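Local coordinates for beta-N-acetylhexosaminidase (PDB 4YYF), which probably hydrolyses terminal non-reducing N-acetyl-D-hexosamine residues from N-acetyl-beta-D-hexosaminides, as a glycoside hydrolase of family 3, at residues 155-160 with 188-193; 181-186 with 237-242; 43-48 with 332-337. The protein carries 1 engineered substitution. All blocks are in the same frame, centred on the assembly; numbering follows the deposited sequence. Where two conformers were deposited one is given.

Interaction 1: residues 155-160 with 188-193; sequences FAPVVD and AYARGL
Pro157 meets the methyl of Ala190 with CD and CG: Pro157 CD lies 3.8 Å from Ala190 CB, and Pro157 CG is 4.0 Å from the same methyl. The peptide bond before Pro157 is cis, and Ala156 and Pro157 both direct their CB atoms at the helix. Next to Ala190 in the helix, Tyr189 offers its root rather than its ring, with Tyr189 CB 4.2 Å from Pro157 CB. Its phenol leads elsewhere, packing on Val135 and Ala139 of helix 132-148, while Tyr189 OH is hydrogen-bonded to Gln120 OE1. The two segments belong to the right-handed beta-alpha-beta crossover of a TIM barrel: 155-160 leaves strand 153-154, and helix 179-196 runs back to the parallel strand 199-205. One turn along from Tyr189, Leu193 has CG anti to its carbonyl carbon (chi1 -69°) and then stretches out (chi2 179°), which carries CD1 across to the loop. There Leu193 CD1 rests 3.6 Å from Ala156 O and 4.4 Å from Ala156 CB, while the side chain also meets Met146. No hydrogen bond joins the segments, and every touching residue is buried. Beyond the contact, Asp160 uses both carboxylate oxygens: OD2 bonds to His204 ND1 at the end of strand 199-205 and OD1 to His208 N just beyond it.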
# COMPACT_ATOMS: atom_id res chain seq x y z
N PHE A 155 -3.94 -3.60 -3.09
CA PHE A 155 -2.49 -3.59 -3.01
C PHE A 155 -1.92 -4.55 -4.03
O PHE A 155 -1.41 -5.62 -3.70
CB PHE A 155 -2.03 -3.95 -1.60
CG PHE A 155 -2.42 -2.92 -0.56
CD1 PHE A 155 -2.17 -1.56 -0.78
CD2 PHE A 155 -3.05 -3.30 0.61
CE1 PHE A 155 -2.53 -0.60 0.18
CE2 PHE A 155 -3.42 -2.34 1.58
CZ PHE A 155 -3.14 -0.99 1.35
N ALA A 156 -2.04 -4.16 -5.30
CA ALA A 156 -1.57 -4.94 -6.43
C ALA A 156 -1.50 -3.98 -7.60
O ALA A 156 -2.22 -2.99 -7.62
CB ALA A 156 -2.56 -6.10 -6.72
N PRO A 157 -0.65 -4.27 -8.60
CA PRO A 157 0.18 -5.44 -8.80
C PRO A 157 1.54 -5.34 -8.13
O PRO A 157 2.09 -4.26 -7.95
CB PRO A 157 0.40 -5.45 -10.32
CG PRO A 157 0.46 -3.97 -10.66
CD PRO A 157 -0.63 -3.37 -9.78
N VAL A 158 2.06 -6.50 -7.78
CA VAL A 158 3.46 -6.66 -7.43
C VAL A 158 4.28 -6.37 -8.68
O VAL A 158 4.01 -6.93 -9.75
CB VAL A 158 3.71 -8.12 -7.01
CG1 VAL A 158 5.21 -8.43 -6.90
CG2 VAL A 158 2.99 -8.41 -5.69
N VAL A 159 5.27 -5.50 -8.56
CA VAL A 159 6.17 -5.25 -9.69
C VAL A 159 7.58 -5.74 -9.37
O VAL A 159 8.51 -5.54 -10.15
CB VAL A 159 6.18 -3.76 -10.12
CG1 VAL A 159 4.78 -3.33 -10.60
CG2 VAL A 159 6.63 -2.88 -8.97
N ASP A 160 7.71 -6.40 -8.22
CA ASP A 160 8.95 -7.11 -7.90
C ASP A 160 9.35 -8.05 -9.02
O ASP A 160 8.51 -8.69 -9.66
CB ASP A 160 8.80 -7.91 -6.60
CG ASP A 160 8.50 -7.03 -5.41
OD1 ASP A 160 9.03 -5.90 -5.34
OD2 ASP A 160 7.73 -7.48 -4.53
N ALA A 188 -0.53 -4.01 -17.36
CA ALA A 188 -1.85 -4.43 -17.81
C ALA A 188 -2.75 -4.66 -16.61
O ALA A 188 -3.93 -4.28 -16.63
CB ALA A 188 -1.76 -5.71 -18.67
N TYR A 189 -2.20 -5.28 -15.57
CA TYR A 189 -3.00 -5.60 -14.39
C TYR A 189 -3.42 -4.30 -13.71
O TYR A 189 -4.57 -4.16 -13.28
CB TYR A 189 -2.24 -6.53 -13.42
CG TYR A 189 -3.17 -7.35 -12.54
CD1 TYR A 189 -3.77 -6.80 -11.41
CD2 TYR A 189 -3.49 -8.67 -12.86
CE1 TYR A 189 -4.66 -7.54 -10.62
CE2 TYR A 189 -4.37 -9.43 -12.06
CZ TYR A 189 -4.94 -8.85 -10.95
OH TYR A 189 -5.81 -9.58 -10.17
N ALA A 190 -2.50 -3.35 -13.61
CA ALA A 190 -2.80 -2.07 -12.96
C ALA A 190 -3.86 -1.32 -13.76
O ALA A 190 -4.76 -0.69 -13.19
CB ALA A 190 -1.53 -1.23 -12.79
N ARG A 191 -3.75 -1.39 -15.09
CA ARG A 191 -4.65 -0.67 -15.98
C ARG A 191 -6.08 -1.23 -15.84
O ARG A 191 -7.05 -0.47 -15.87
CB ARG A 191 -4.12 -0.75 -17.43
CG ARG A 191 -4.87 0.12 -18.43
CD ARG A 191 -4.11 0.26 -19.76
NE ARG A 191 -3.53 -1.01 -20.21
CZ ARG A 191 -4.10 -1.83 -21.09
NH1 ARG A 191 -5.28 -1.53 -21.63
NH2 ARG A 191 -3.49 -2.96 -21.43
N GLY A 192 -6.19 -2.55 -15.69
CA GLY A 192 -7.48 -3.20 -15.51
C GLY A 192 -8.13 -2.78 -14.22
O GLY A 192 -9.32 -2.44 -14.20
N LEU A 193 -7.36 -2.76 -13.13
CA LEU A 193 -7.88 -2.31 -11.84
C LEU A 193 -8.33 -0.87 -11.93
O LEU A 193 -9.43 -0.52 -11.49
CB LEU A 193 -6.81 -2.44 -10.75
CG LEU A 193 -6.41 -3.86 -10.33
CD1 LEU A 193 -5.31 -3.77 -9.27
CD2 LEU A 193 -7.60 -4.65 -9.79

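Interaction 2: residues 181-186 with 237-242; sequences VVTEYA and RTLTGQ
Leu239 reaches across to helix 179-196 with both methyls, and this buried half of the contact is its packed part. Leu239 CD1 lies 4.2 Å from Ala186 CB, whereas Leu239 CD2 sits 4.0 Å from Thr183 O and 4.4 Å from Thr183 CG2. Leu202 of strand 199-205 backs Leu239, and Pro157 and Val159 pack against Ala186, so apolar groups close this side. Toward solvent the contact thins to one pair of threonines whose side chains cross at about a right angle. Thr183 puts its methyl forward: with chi1 -58°, CG2 is anti to the backbone N, and OG1 stays beside that N, bonded to Pro179 O within its own helix. Thr183 CG2 meets Thr238 OG1 at 3.2 Å, a close methyl-to-oxygen approach rather than a hydrogen bond. Thr238 is exposed, and nothing polar links the two segments. From Leu239 to Gln242 the chain makes a type I beta turn before strand 246-249. Short helix 234-239 thus leans on helix 179-196 outside parallel strands, the lateral helix-to-helix packing typical of a TIM barrel.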
# COMPACT_ATOMS: atom_id res chain seq x y z
N VAL A 181 9.06 -7.79 -19.03
CA VAL A 181 7.87 -8.62 -18.87
C VAL A 181 7.02 -8.12 -17.71
O VAL A 181 5.79 -8.03 -17.83
CB VAL A 181 8.23 -10.10 -18.69
CG1 VAL A 181 6.99 -10.92 -18.34
CG2 VAL A 181 8.89 -10.63 -19.94
N VAL A 182 7.66 -7.77 -16.60
CA VAL A 182 6.92 -7.22 -15.47
C VAL A 182 6.19 -5.95 -15.88
O VAL A 182 5.00 -5.79 -15.60
CB VAL A 182 7.83 -6.94 -14.25
CG1 VAL A 182 7.07 -6.13 -13.19
CG2 VAL A 182 8.33 -8.25 -13.66
N THR A 183 6.89 -5.07 -16.58
CA THR A 183 6.28 -3.81 -17.01
C THR A 183 5.03 -4.05 -17.85
O THR A 183 3.98 -3.45 -17.61
CB THR A 183 7.27 -2.95 -17.79
OG1 THR A 183 8.42 -2.70 -16.96
CG2 THR A 183 6.63 -1.63 -18.20
N GLU A 184 5.14 -4.94 -18.83
CA GLU A 184 3.99 -5.25 -19.68
C GLU A 184 2.83 -5.84 -18.89
O GLU A 184 1.71 -5.36 -18.98
CB GLU A 184 4.40 -6.20 -20.80
CG GLU A 184 3.35 -6.33 -21.88
CD GLU A 184 3.68 -7.41 -22.89
OE1 GLU A 184 4.67 -8.14 -22.68
OE2 GLU A 184 2.93 -7.53 -23.88
N TYR A 185 3.10 -6.88 -18.11
CA TYR A 185 2.02 -7.61 -17.44
C TYR A 185 1.47 -6.91 -16.20
O TYR A 185 0.25 -6.78 -16.04
CB TYR A 185 2.44 -9.06 -17.14
CG TYR A 185 2.35 -9.94 -18.35
CD1 TYR A 185 3.35 -9.93 -19.32
CD2 TYR A 185 1.25 -10.77 -18.54
CE1 TYR A 185 3.26 -10.74 -20.45
CE2 TYR A 185 1.15 -11.57 -19.66
CZ TYR A 185 2.15 -11.56 -20.61
OH TYR A 185 2.03 -12.36 -21.71
N ALA A 186 2.35 -6.42 -15.33
CA ALA A 186 1.85 -5.66 -14.18
C ALA A 186 1.16 -4.38 -14.66
O ALA A 186 0.18 -3.92 -14.07
CB ALA A 186 2.97 -5.33 -13.21
N ARG A 237 9.55 3.09 -13.77
CA ARG A 237 9.84 4.19 -14.70
C ARG A 237 8.66 4.54 -15.59
O ARG A 237 8.45 5.70 -15.90
CB ARG A 237 11.03 3.87 -15.59
CG ARG A 237 12.35 3.66 -14.89
CD ARG A 237 13.35 3.20 -15.93
NE ARG A 237 14.66 2.82 -15.40
CZ ARG A 237 15.63 2.29 -16.14
NH1 ARG A 237 16.80 1.98 -15.59
NH2 ARG A 237 15.42 2.06 -17.43
N THR A 238 7.90 3.54 -16.01
CA THR A 238 6.72 3.82 -16.83
C THR A 238 5.41 3.72 -16.04
O THR A 238 4.47 4.45 -16.32
CB THR A 238 6.64 2.95 -18.09
OG1 THR A 238 6.61 1.57 -17.72
CG2 THR A 238 7.84 3.19 -18.99
N LEU A 239 5.35 2.83 -15.06
CA LEU A 239 4.07 2.53 -14.41
C LEU A 239 3.62 3.60 -13.41
O LEU A 239 2.43 3.76 -13.19
CB LEU A 239 4.10 1.15 -13.75
CG LEU A 239 4.31 -0.01 -14.72
CD1 LEU A 239 4.11 -1.35 -14.04
CD2 LEU A 239 3.36 0.14 -15.91
N THR A 240 4.56 4.33 -12.82
CA THR A 240 4.18 5.39 -11.87
C THR A 240 3.54 6.58 -12.57
O THR A 240 2.88 7.40 -11.91
CB THR A 240 5.37 5.89 -11.03
OG1 THR A 240 6.34 6.49 -11.87
CG2 THR A 240 6.01 4.74 -10.29
N GLY A 241 3.74 6.69 -13.88
CA GLY A 241 3.21 7.80 -14.65
C GLY A 241 1.85 7.53 -15.25
O GLY A 241 1.30 8.37 -15.97
N GLN A 242 1.29 6.37 -14.95
CA GLN A 242 -0.04 5.99 -15.44
C GLN A 242 -1.04 6.11 -14.28
O GLN A 242 -1.19 5.20 -13.47
CB GLN A 242 -0.00 4.57 -16.06
CG GLN A 242 0.90 4.49 -17.32
CD GLN A 242 1.13 3.07 -17.85
OE1 GLN A 242 0.50 2.11 -17.41
NE2 GLN A 242 2.04 2.94 -18.83

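Interaction 3: residues 43-48 with 332-337; sequences DKLAQL and DRLEQA
Glu335, whose chain lies against Leu45, sends OE1 into a salt bridge with Arg42 NH1, a nitrogen that Asp332 OD1 grips as well. Two carboxylates about one helical turn apart thus hold one guanidinium nitrogen, and Arg42 lies in the same helix as Leu45. The aliphatic part of Glu335 does the touching: Glu335 CG is 3.7 Å from Leu45 CD1. Beyond CG the glutamate is extended, which takes its charge past the leucine. Leu45 is the knob of the contact. With its CG anti to the carbonyl carbon (chi1 -66°), it pushes the forked end at helix 327-340, where Leu45 CD1 meets Leu334 CB at 3.7 Å and Leu45 CD2 meets the same carbon at 4.1 Å. The two leucines slide past each other in opposite directions. Leu331 and Leu338 also touch Leu45, completing with Leu334 and Glu335 a four-residue hole in knobs-into-holes fashion. The contact joins the helix leading into strand 49-52 to the helix following strand 319-321, and these strands pair in parallel where the barrel closes. With a greasy centre between the segments, shape fit packs the buried side, while at the partly exposed margin the charges of Glu335 and Asp332, sharing one nitrogen of Arg42, probably tie the two helices together.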
# COMPACT_ATOMS: atom_id res chain seq x y z
N ASP A 43 -7.61 14.67 13.45
CA ASP A 43 -8.31 14.06 12.31
C ASP A 43 -7.50 14.11 11.02
O ASP A 43 -7.63 13.23 10.16
CB ASP A 43 -9.69 14.70 12.11
CG ASP A 43 -10.63 14.43 13.27
OD1 ASP A 43 -10.33 13.54 14.10
OD2 ASP A 43 -11.68 15.11 13.35
N LYS A 44 -6.67 15.15 10.88
CA LYS A 44 -5.71 15.19 9.77
C LYS A 44 -4.75 14.02 9.90
O LYS A 44 -4.44 13.37 8.92
CB LYS A 44 -4.90 16.47 9.78
CG LYS A 44 -5.68 17.73 9.49
CD LYS A 44 -4.72 18.91 9.45
CE LYS A 44 -5.39 20.15 8.90
NZ LYS A 44 -4.38 21.24 8.69
N LEU A 45 -4.27 13.78 11.12
CA LEU A 45 -3.34 12.67 11.37
C LEU A 45 -4.00 11.31 11.13
O LEU A 45 -3.38 10.40 10.54
CB LEU A 45 -2.75 12.73 12.79
CG LEU A 45 -1.84 13.94 13.03
CD1 LEU A 45 -1.51 14.13 14.51
CD2 LEU A 45 -0.57 13.78 12.22
N ALA A 46 -5.25 11.16 11.56
CA ALA A 46 -5.94 9.88 11.38
C ALA A 46 -6.15 9.57 9.90
O ALA A 46 -6.23 8.40 9.50
CB ALA A 46 -7.27 9.85 12.14
N GLN A 47 -6.22 10.61 9.07
CA GLN A 47 -6.41 10.40 7.64
C GLN A 47 -5.18 9.74 6.99
O GLN A 47 -5.27 9.21 5.88
CB GLN A 47 -6.76 11.73 6.98
CG GLN A 47 -7.06 11.64 5.51
CD GLN A 47 -8.24 10.74 5.20
OE1 GLN A 47 -8.23 10.02 4.18
NE2 GLN A 47 -9.29 10.79 6.05
N LEU A 48 -4.05 9.77 7.68
CA LEU A 48 -2.80 9.22 7.15
C LEU A 48 -2.59 7.75 7.54
O LEU A 48 -1.52 7.19 7.28
CB LEU A 48 -1.61 10.04 7.66
CG LEU A 48 -1.73 11.55 7.46
CD1 LEU A 48 -0.46 12.28 7.92
CD2 LEU A 48 -2.06 11.89 6.01
N ASP A 332 -1.83 9.77 19.57
CA ASP A 332 -1.18 10.49 20.67
C ASP A 332 0.27 10.80 20.36
O ASP A 332 0.75 11.90 20.60
CB ASP A 332 -1.25 9.66 21.96
CG ASP A 332 -2.61 9.70 22.61
OD1 ASP A 332 -3.49 10.43 22.11
OD2 ASP A 332 -2.80 9.01 23.63
N ARG A 333 0.99 9.81 19.83
CA ARG A 333 2.41 9.99 19.57
C ARG A 333 2.62 10.97 18.41
O ARG A 333 3.58 11.74 18.39
CB ARG A 333 3.06 8.63 19.26
CG ARG A 333 4.57 8.68 18.97
CD ARG A 333 5.37 9.08 20.20
NE ARG A 333 6.82 9.14 19.96
CZ ARG A 333 7.49 10.26 19.67
NH1 ARG A 333 6.85 11.41 19.57
NH2 ARG A 333 8.80 10.22 19.47
N LEU A 334 1.72 10.94 17.43
CA LEU A 334 1.86 11.82 16.28
C LEU A 334 1.63 13.28 16.66
O LEU A 334 2.34 14.16 16.17
CB LEU A 334 0.93 11.38 15.15
CG LEU A 334 1.32 10.05 14.51
CD1 LEU A 334 0.36 9.68 13.38
CD2 LEU A 334 2.75 10.14 13.98
N GLU A 335 0.65 13.53 17.52
CA GLU A 335 0.44 14.88 18.05
C GLU A 335 1.66 15.39 18.83
O GLU A 335 2.04 16.56 18.70
CB GLU A 335 -0.82 14.92 18.92
CG GLU A 335 -2.10 14.66 18.16
CD GLU A 335 -3.34 15.18 18.90
OE1 GLU A 335 -4.15 14.35 19.37
OE2 GLU A 335 -3.50 16.42 19.01
N GLN A 336 2.28 14.52 19.61
CA GLN A 336 3.48 14.90 20.35
C GLN A 336 4.64 15.23 19.39
O GLN A 336 5.41 16.16 19.64
CB GLN A 336 3.89 13.80 21.32
CG GLN A 336 2.89 13.53 22.43
CD GLN A 336 3.13 12.21 23.13
OE1 GLN A 336 4.20 11.61 22.99
NE2 GLN A 336 2.14 11.73 23.88
N ALA A 337 4.74 14.47 18.31
CA ALA A 337 5.80 14.71 17.33
C ALA A 337 5.62 16.06 16.65
O ALA A 337 6.60 16.75 16.34
CB ALA A 337 5.84 13.61 16.32

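Interactions 1 and 2 are neighbours on helix 179-196, their centres about 8 Å apart. They merge at Ala186, whose O lies 3.4 Å from Pro157 CG and whose CB lies 3.7 Å from Val159 CG1. Their segments alternate along the chain, and both are nested in the loop that interaction 3 closes on the opposite side of the chain's centre, about 30 and about 34 Å away between centres. The sodium ion at Ala347 and Ser351 lies about 9 Å from the side chain of Leu45, too far for contact. Interaction 1 is linked through Asp160 to His204 and His208, at the C-terminal end of the strands, where TIM-barrel enzymes carry their active sites.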